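Local coordinates for Rab5 protein, putative (Plasmodium falciparum, PDB 3CLV) that is probably a small G protein of the Rab family, with a Ras-like P-loop fold that holds GDP in this structure, at residues N147-K159 / L178-I191. Sequence-based numbering, arbitrary orientation.
Sequences NYIIILVANKIDK and LLFIQTSAKTGTNI. With GDP (guanosine-5'-diphosphate), chain D.
Asn155 and Thr183 meet where two parallel strands, 149-155 and 179-183, run out into the loops that hold the guanine of GDP. Asn155 opens the NKxD motif of the Ras-like family, and Thr183 directly precedes its SAK motif (Ser184 to Lys186). Asn155 holds CG anti to its backbone N (chi1 -166°), which carries the amide across to the neighbouring strand. There Asn155 OD1 accepts two bonds, from Thr183 OG1 at 2.9 Å and, on a lone pair, from Ala185 N at 3.3 Å. Its ND2 is bonded to the carbonyl of Val18, so both ends of the amide are engaged and its rotation is fixed. Asparagine suits the place because it accepts and donates at once.

Asp158 has CG between its backbone N and carbonyl carbon (chi1 62°), bringing the carboxylate to the guanine edge. Asp158 OD1 takes GDP N2 at 2.8 Å and OD2 takes GDP N1 at 2.6 Å, both nearly straight. Ser184 OG accepts from Thr187 N, forming an ST motif. A water bridges OD1 to Lys186 NZ. The extended Lys156 chain lies over the base, CG 3.5 Å from GDP C6, and its NZ bonds both GDP O4' and the carbonyl of Ser17.

Behind the pocket, beta-branched Val153 and Ile181 suit extended strands and pack side by side; Ile181 also touches helix 191-206. Leu152 CD2 meets Phe180 CD1 at 4.1 Å on the side packed against helix 166-175, where both touch Val169. Asp158's paired acceptors, with weak bonds from Ala185 N and Lys186 N to GDP O6, are consistent with a preference for guanine over adenine, which lacks the N1 hydrogen and 2-amino group.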
# COMPACT_ATOMS: atom_id res chain seq x y z
N ASN A 147 6.05 -9.94 8.92
CA ASN A 147 5.60 -9.94 10.30
C ASN A 147 4.28 -9.18 10.34
O ASN A 147 4.25 -7.99 10.07
CB ASN A 147 6.65 -9.34 11.26
CG ASN A 147 7.03 -7.91 10.88
OD1 ASN A 147 7.40 -7.63 9.74
ND2 ASN A 147 6.96 -7.00 11.85
N TYR A 148 3.18 -9.87 10.56
CA TYR A 148 1.90 -9.20 10.70
C TYR A 148 1.38 -9.48 12.08
O TYR A 148 1.61 -10.57 12.62
CB TYR A 148 0.87 -9.72 9.67
CG TYR A 148 1.29 -9.50 8.23
CD1 TYR A 148 1.22 -8.23 7.64
CD2 TYR A 148 1.76 -10.56 7.46
CE1 TYR A 148 1.60 -8.03 6.30
CE2 TYR A 148 2.16 -10.38 6.13
CZ TYR A 148 2.07 -9.12 5.56
OH TYR A 148 2.48 -8.99 4.28
N ILE A 149 0.69 -8.51 12.66
CA ILE A 149 -0.22 -8.80 13.77
C ILE A 149 -1.51 -9.31 13.14
O ILE A 149 -2.22 -8.56 12.45
CB ILE A 149 -0.47 -7.56 14.67
CG1 ILE A 149 0.85 -7.06 15.27
CG2 ILE A 149 -1.46 -7.92 15.78
CD1 ILE A 149 0.78 -5.63 15.85
N ILE A 150 -1.80 -10.59 13.36
CA ILE A 150 -2.95 -11.26 12.72
C ILE A 150 -4.04 -11.53 13.74
O ILE A 150 -3.78 -12.10 14.81
CB ILE A 150 -2.55 -12.58 12.03
CG1 ILE A 150 -1.46 -12.35 10.97
CG2 ILE A 150 -3.78 -13.27 11.42
CD1 ILE A 150 -0.74 -13.65 10.59
N ILE A 151 -5.25 -11.10 13.40
CA ILE A 151 -6.45 -11.43 14.16
C ILE A 151 -7.41 -12.24 13.29
O ILE A 151 -7.79 -11.83 12.18
CB ILE A 151 -7.09 -10.18 14.83
CG1 ILE A 151 -8.27 -10.59 15.73
CG2 ILE A 151 -7.47 -9.08 13.78
CD1 ILE A 151 -8.49 -9.55 16.87
N LEU A 152 -7.76 -13.42 13.80
CA LEU A 152 -8.69 -14.30 13.11
C LEU A 152 -10.06 -13.96 13.66
O LEU A 152 -10.26 -13.93 14.88
CB LEU A 152 -8.32 -15.77 13.35
CG LEU A 152 -9.25 -16.83 12.78
CD1 LEU A 152 -9.19 -16.81 11.23
CD2 LEU A 152 -8.83 -18.22 13.30
N VAL A 153 -11.00 -13.67 12.76
CA VAL A 153 -12.32 -13.18 13.18
C VAL A 153 -13.39 -14.19 12.79
O VAL A 153 -13.55 -14.52 11.60
CB VAL A 153 -12.66 -11.76 12.62
CG1 VAL A 153 -14.13 -11.34 12.96
CG2 VAL A 153 -11.68 -10.71 13.12
N ALA A 154 -14.11 -14.68 13.80
CA ALA A 154 -15.25 -15.57 13.59
C ALA A 154 -16.51 -14.71 13.53
O ALA A 154 -17.09 -14.37 14.57
CB ALA A 154 -15.34 -16.60 14.72
N ASN A 155 -16.91 -14.33 12.32
CA ASN A 155 -18.08 -13.47 12.16
C ASN A 155 -19.41 -14.26 12.01
O ASN A 155 -19.40 -15.44 11.66
CB ASN A 155 -17.88 -12.48 10.99
CG ASN A 155 -18.91 -11.35 10.99
OD1 ASN A 155 -19.15 -10.70 12.00
ND2 ASN A 155 -19.46 -11.07 9.80
N LYS A 156 -20.51 -13.57 12.30
CA LYS A 156 -21.89 -14.10 12.15
C LYS A 156 -22.34 -15.01 13.30
O LYS A 156 -23.20 -15.88 13.12
CB LYS A 156 -22.11 -14.78 10.80
CG LYS A 156 -21.68 -13.91 9.59
CD LYS A 156 -22.49 -14.32 8.38
CE LYS A 156 -21.85 -13.86 7.08
NZ LYS A 156 -22.72 -14.13 5.89
N ILE A 157 -21.75 -14.80 14.48
CA ILE A 157 -22.07 -15.63 15.64
C ILE A 157 -23.54 -15.51 16.06
O ILE A 157 -24.05 -16.38 16.78
CB ILE A 157 -21.14 -15.36 16.85
CG1 ILE A 157 -21.33 -13.92 17.37
CG2 ILE A 157 -19.69 -15.74 16.49
CD1 ILE A 157 -20.63 -13.61 18.66
N ASP A 158 -24.22 -14.45 15.61
CA ASP A 158 -25.66 -14.28 15.84
C ASP A 158 -26.50 -15.38 15.18
O ASP A 158 -27.65 -15.59 15.56
CB ASP A 158 -26.12 -12.92 15.31
CG ASP A 158 -25.92 -12.79 13.83
OD1 ASP A 158 -26.81 -13.22 13.06
OD2 ASP A 158 -24.86 -12.28 13.43
N LYS A 159 -25.94 -16.05 14.17
CA LYS A 159 -26.67 -17.12 13.48
C LYS A 159 -26.77 -18.39 14.34
O LYS A 159 -25.97 -18.59 15.28
CB LYS A 159 -26.04 -17.42 12.12
CG LYS A 159 -26.19 -16.28 11.10
CD LYS A 159 -25.50 -16.60 9.79
CE LYS A 159 -26.35 -17.54 8.96
NZ LYS A 159 -25.80 -17.81 7.60
N LEU A 178 -2.11 -16.41 16.88
CA LEU A 178 -2.98 -15.37 16.34
C LEU A 178 -3.83 -14.85 17.48
O LEU A 178 -4.12 -15.60 18.45
CB LEU A 178 -3.93 -15.99 15.29
CG LEU A 178 -3.37 -16.95 14.24
CD1 LEU A 178 -4.48 -17.47 13.35
CD2 LEU A 178 -2.28 -16.28 13.41
N LEU A 179 -4.20 -13.57 17.39
CA LEU A 179 -5.35 -13.06 18.11
C LEU A 179 -6.63 -13.70 17.54
O LEU A 179 -6.67 -14.12 16.37
CB LEU A 179 -5.43 -11.52 18.00
CG LEU A 179 -4.23 -10.74 18.56
CD1 LEU A 179 -4.40 -9.24 18.29
CD2 LEU A 179 -4.10 -10.98 20.06
N PHE A 180 -7.63 -13.85 18.39
CA PHE A 180 -8.91 -14.44 17.98
C PHE A 180 -10.09 -13.70 18.62
O PHE A 180 -10.04 -13.33 19.79
CB PHE A 180 -8.94 -15.95 18.30
CG PHE A 180 -10.28 -16.60 18.03
CD1 PHE A 180 -10.65 -16.97 16.74
CD2 PHE A 180 -11.17 -16.85 19.08
CE1 PHE A 180 -11.89 -17.57 16.49
CE2 PHE A 180 -12.43 -17.44 18.84
CZ PHE A 180 -12.78 -17.82 17.54
N ILE A 181 -11.15 -13.47 17.84
CA ILE A 181 -12.34 -12.83 18.37
C ILE A 181 -13.59 -13.35 17.63
O ILE A 181 -13.53 -13.71 16.45
CB ILE A 181 -12.21 -11.28 18.37
CG1 ILE A 181 -13.35 -10.61 19.16
CG2 ILE A 181 -12.05 -10.73 16.91
CD1 ILE A 181 -13.00 -9.24 19.67
N GLN A 182 -14.71 -13.45 18.34
CA GLN A 182 -15.98 -13.85 17.75
C GLN A 182 -16.84 -12.61 17.65
O GLN A 182 -16.96 -11.87 18.63
CB GLN A 182 -16.68 -14.88 18.64
CG GLN A 182 -16.02 -16.25 18.65
CD GLN A 182 -16.82 -17.22 19.48
OE1 GLN A 182 -17.93 -17.59 19.11
NE2 GLN A 182 -16.27 -17.63 20.63
N THR A 183 -17.41 -12.38 16.47
CA THR A 183 -18.13 -11.13 16.21
C THR A 183 -19.49 -11.32 15.52
O THR A 183 -19.76 -12.36 14.91
CB THR A 183 -17.28 -10.13 15.34
OG1 THR A 183 -17.07 -10.69 14.04
CG2 THR A 183 -15.94 -9.80 15.99
N SER A 184 -20.33 -10.29 15.64
CA SER A 184 -21.50 -10.14 14.79
C SER A 184 -21.56 -8.70 14.29
O SER A 184 -21.70 -7.76 15.08
CB SER A 184 -22.80 -10.57 15.50
OG SER A 184 -23.94 -10.39 14.64
N ALA A 185 -21.42 -8.52 12.98
CA ALA A 185 -21.70 -7.22 12.35
C ALA A 185 -23.18 -6.87 12.50
O ALA A 185 -23.53 -5.70 12.63
CB ALA A 185 -21.32 -7.24 10.87
N LYS A 186 -24.03 -7.89 12.48
CA LYS A 186 -25.49 -7.69 12.62
C LYS A 186 -25.86 -7.04 13.97
O LYS A 186 -26.56 -6.02 14.00
CB LYS A 186 -26.25 -9.00 12.36
CG LYS A 186 -27.80 -8.84 12.27
CD LYS A 186 -28.50 -10.14 11.93
CE LYS A 186 -30.03 -10.03 12.13
NZ LYS A 186 -30.68 -11.27 11.58
N THR A 187 -25.39 -7.61 15.08
CA THR A 187 -25.74 -7.06 16.40
C THR A 187 -24.73 -6.02 16.89
O THR A 187 -25.01 -5.26 17.82
CB THR A 187 -25.90 -8.18 17.47
OG1 THR A 187 -24.64 -8.82 17.70
CG2 THR A 187 -26.91 -9.22 17.00
N GLY A 188 -23.55 -5.98 16.26
CA GLY A 188 -22.46 -5.10 16.70
C GLY A 188 -21.50 -5.75 17.70
O GLY A 188 -20.52 -5.13 18.12
N THR A 189 -21.77 -6.99 18.08
CA THR A 189 -20.95 -7.69 19.07
C THR A 189 -19.46 -7.78 18.69
O THR A 189 -19.12 -8.37 17.67
CB THR A 189 -21.50 -9.11 19.33
OG1 THR A 189 -22.84 -9.00 19.84
CG2 THR A 189 -20.64 -9.86 20.34
N ASN A 190 -18.60 -7.19 19.52
CA ASN A 190 -17.12 -7.34 19.42
C ASN A 190 -16.48 -6.71 18.18
O ASN A 190 -15.29 -6.92 17.92
CB ASN A 190 -16.70 -8.82 19.54
CG ASN A 190 -16.61 -9.31 20.99
OD1 ASN A 190 -16.54 -8.51 21.92
ND2 ASN A 190 -16.60 -10.61 21.17
N ILE A 191 -17.25 -5.94 17.43
CA ILE A 191 -16.74 -5.27 16.23
C ILE A 191 -15.65 -4.26 16.55
O ILE A 191 -14.55 -4.35 15.98
CB ILE A 191 -17.87 -4.65 15.37
CG1 ILE A 191 -18.85 -5.74 14.91
CG2 ILE A 191 -17.30 -3.83 14.17
CD1 ILE A 191 -18.26 -6.82 13.96
PB GDP D . -18.09 -9.47 2.32
O1B GDP D . -17.73 -8.02 2.27
O2B GDP D . -18.22 -10.05 0.93
O3B GDP D . -17.08 -10.30 3.09
O3A GDP D . -19.49 -9.69 3.11
PA GDP D . -20.70 -8.61 3.22
O1A GDP D . -21.12 -8.14 1.83
O2A GDP D . -20.43 -7.51 4.19
O5' GDP D . -21.87 -9.54 3.80
C5' GDP D . -22.39 -10.67 3.08
C4' GDP D . -23.79 -10.98 3.62
O4' GDP D . -23.70 -11.45 4.97
C3' GDP D . -24.75 -9.80 3.65
O3' GDP D . -26.03 -10.36 3.34
C2' GDP D . -24.75 -9.33 5.10
O2' GDP D . -25.97 -8.70 5.53
C1' GDP D . -24.52 -10.65 5.83
N9 GDP D . -23.79 -10.47 7.08
C8 GDP D . -22.61 -9.83 7.24
N7 GDP D . -22.22 -9.87 8.53
C5 GDP D . -23.17 -10.56 9.21
C6 GDP D . -23.38 -10.98 10.61
O6 GDP D . -22.54 -10.68 11.49
N1 GDP D . -24.51 -11.69 10.90
C2 GDP D . -25.43 -12.04 9.96
N2 GDP D . -26.51 -12.76 10.34
N3 GDP D . -25.31 -11.67 8.65
C4 GDP D . -24.21 -10.95 8.24
O HOH W 1 -29.54 -13.67 12.86